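PDB 2O0Q: hypothetical protein CC0527 from Caulobacter vibrioides, which is of unknown function but belongs to the DUF952 family, a member of the ADP-ribosyl clan. Local coordinates for residues K6-A11 and N55-A60. Numbering follows the deposited sequence.
Sequences KILSRA and NLVLLA
Leu8 and Val57 stand next to each other and extend in the same direction off one face of an antiparallel strand pair, and Leu59 comes up beside them. CD2 of Leu8 is the branch that reaches across: it sits 3.8 Å from CG of Leu59 and also meets that residue's CD1, while its modelled approach to CG1 of Val57 is too short to be trusted. Trp13, on the helix that follows, touches Leu8, Val57 and Leu59. On the face turned the other way, Ile7 and Leu58 cross obliquely. Leu58 holds CG anti to its backbone N (chi1 -178°), and CD2 beyond it lies 3.9 Å from CG1 of Ile7; Phe50 touches Ile7 and Leu56 on this side. These are neighbouring strands of the six-stranded antiparallel sheet, 3-9 between 34-38 and 56-62, with the outermost strand 93-98 on the far side of 56-62. Lys6 with Leu59 and Leu8 with Val57 are the hydrogen-bonded pairs, two bonds each; the straightest runs from Leu59 N to Lys6 O at 2.8 Å. Ile7 with Leu58 is the non-hydrogen-bonded pair between them, where CA of Ile7 makes a C-H...O contact with Val57 O. The ladder ends at Ser9, which N-caps helix 10-19: its CB points away from strand 56-60, and OG caps a backbone N of the helix and hydrogen-bonds the Glu12 carboxylate. One residue on, Arg10 N still reaches Asn55 O at 3.0 Å, though the bond is bent to 136° at the hydrogen. The Arg10 chain folds at chi2 and chi3, and its guanidinium forms salt bridges with Asp14 and with Asp98 on strand 93-98.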
loop_
_atom_site.group_PDB
_atom_site.type_symbol
_atom_site.label_atom_id
_atom_site.label_comp_id
_atom_site.label_asym_id
_atom_site.label_seq_id
_atom_site.Cartn_x
_atom_site.Cartn_y
_atom_site.Cartn_z
ATOM N N LYS A 6 -0.419 -1.630 0.603
ATOM C CA LYS A 6 -0.466 -0.479 -0.269
ATOM C C LYS A 6 -1.781 0.216 0.037
ATOM O O LYS A 6 -2.825 -0.433 0.178
ATOM C CB LYS A 6 -0.447 -0.900 -1.746
ATOM C CG LYS A 6 -0.468 0.285 -2.721
ATOM C CD LYS A 6 0.835 1.082 -2.659
ATOM C CE LYS A 6 0.682 2.480 -3.256
ATOM N NZ LYS A 6 1.963 3.264 -3.182
ATOM N N ILE A 7 -1.722 1.533 0.166
ATOM C CA ILE A 7 -2.912 2.333 0.406
ATOM C C ILE A 7 -3.092 3.170 -0.856
ATOM O O ILE A 7 -2.144 3.807 -1.314
ATOM C CB ILE A 7 -2.724 3.269 1.623
ATOM C CG1 ILE A 7 -2.529 2.427 2.887
ATOM C CG2 ILE A 7 -3.934 4.197 1.766
ATOM C CD1 ILE A 7 -2.183 3.229 4.136
ATOM N N LEU A 8 -4.291 3.141 -1.436
ATOM C CA LEU A 8 -4.561 3.920 -2.641
ATOM C C LEU A 8 -6.041 4.252 -2.744
ATOM O O LEU A 8 -6.879 3.650 -2.065
ATOM C CB LEU A 8 -4.105 3.164 -3.903
ATOM C CG LEU A 8 -5.001 2.089 -4.537
ATOM C CD1 LEU A 8 -4.371 1.630 -5.839
ATOM C CD2 LEU A 8 -5.178 0.913 -3.614
ATOM N N SER A 9 -6.365 5.218 -3.593
ATOM C CA SER A 9 -7.752 5.630 -3.770
ATOM C C SER A 9 -8.547 4.557 -4.504
ATOM O O SER A 9 -7.983 3.730 -5.223
ATOM C CB SER A 9 -7.817 6.937 -4.568
ATOM O OG SER A 9 -7.468 6.727 -5.929
ATOM N N ARG A 10 -9.861 4.573 -4.314
ATOM C CA ARG A 10 -10.738 3.616 -4.983
ATOM C C ARG A 10 -10.596 3.793 -6.498
ATOM O O ARG A 10 -10.582 2.819 -7.255
ATOM C CB ARG A 10 -12.187 3.850 -4.542
ATOM C CG ARG A 10 -13.258 3.203 -5.424
ATOM C CD ARG A 10 -13.035 1.714 -5.636
ATOM N NE ARG A 10 -13.087 0.943 -4.397
ATOM C CZ ARG A 10 -13.031 -0.385 -4.348
ATOM N NH1 ARG A 10 -12.924 -1.080 -5.474
ATOM N NH2 ARG A 10 -13.074 -1.020 -3.183
ATOM N N ALA A 11 -10.471 5.041 -6.935
ATOM C CA ALA A 11 -10.321 5.329 -8.359
ATOM C C ALA A 11 -9.094 4.617 -8.915
ATOM O O ALA A 11 -9.156 3.971 -9.961
ATOM C CB ALA A 11 -10.194 6.832 -8.580
ATOM N N ASN A 55 -12.913 7.091 0.723
ATOM C CA ASN A 55 -12.899 6.069 -0.312
ATOM C C ASN A 55 -11.519 5.483 -0.579
ATOM O O ASN A 55 -11.154 5.246 -1.732
ATOM C CB ASN A 55 -13.468 6.634 -1.618
ATOM C CG ASN A 55 -14.853 7.224 -1.439
ATOM O OD1 ASN A 55 -15.767 6.555 -0.949
ATOM N ND2 ASN A 55 -15.016 8.482 -1.836
ATOM N N LEU A 56 -10.751 5.259 0.482
ATOM C CA LEU A 56 -9.427 4.671 0.337
ATOM C C LEU A 56 -9.555 3.159 0.416
ATOM O O LEU A 56 -10.468 2.633 1.051
ATOM C CB LEU A 56 -8.485 5.142 1.449
ATOM C CG LEU A 56 -7.998 6.593 1.420
ATOM C CD1 LEU A 56 -7.131 6.868 2.649
ATOM C CD2 LEU A 56 -7.209 6.841 0.141
ATOM N N VAL A 57 -8.637 2.462 -0.238
ATOM C CA VAL A 57 -8.635 1.012 -0.208
ATOM C C VAL A 57 -7.270 0.526 0.262
ATOM O O VAL A 57 -6.234 1.117 -0.062
ATOM C CB VAL A 57 -8.981 0.413 -1.600
ATOM C CG1 VAL A 57 -8.166 1.082 -2.667
ATOM C CG2 VAL A 57 -8.741 -1.102 -1.600
ATOM N N LEU A 58 -7.283 -0.537 1.055
ATOM C CA LEU A 58 -6.063 -1.128 1.581
ATOM C C LEU A 58 -5.822 -2.452 0.864
ATOM O O LEU A 58 -6.695 -3.321 0.852
ATOM C CB LEU A 58 -6.218 -1.369 3.090
ATOM C CG LEU A 58 -5.077 -1.948 3.936
ATOM C CD1 LEU A 58 -4.796 -3.375 3.528
ATOM C CD2 LEU A 58 -3.831 -1.083 3.798
ATOM N N LEU A 59 -4.645 -2.602 0.261
ATOM C CA LEU A 59 -4.310 -3.844 -0.425
ATOM C C LEU A 59 -3.279 -4.593 0.409
ATOM O O LEU A 59 -2.235 -4.037 0.762
ATOM C CB LEU A 59 -3.716 -3.581 -1.815
ATOM C CG LEU A 59 -4.470 -2.728 -2.840
ATOM C CD1 LEU A 59 -3.585 -2.541 -4.068
ATOM C CD2 LEU A 59 -5.806 -3.374 -3.217
ATOM N N ALA A 60 -3.587 -5.847 0.730
ATOM C CA ALA A 60 -2.687 -6.701 1.501
ATOM C C ALA A 60 -1.982 -7.599 0.492
ATOM O O ALA A 60 -2.633 -8.280 -0.308
ATOM C CB ALA A 60 -3.479 -7.537 2.496
#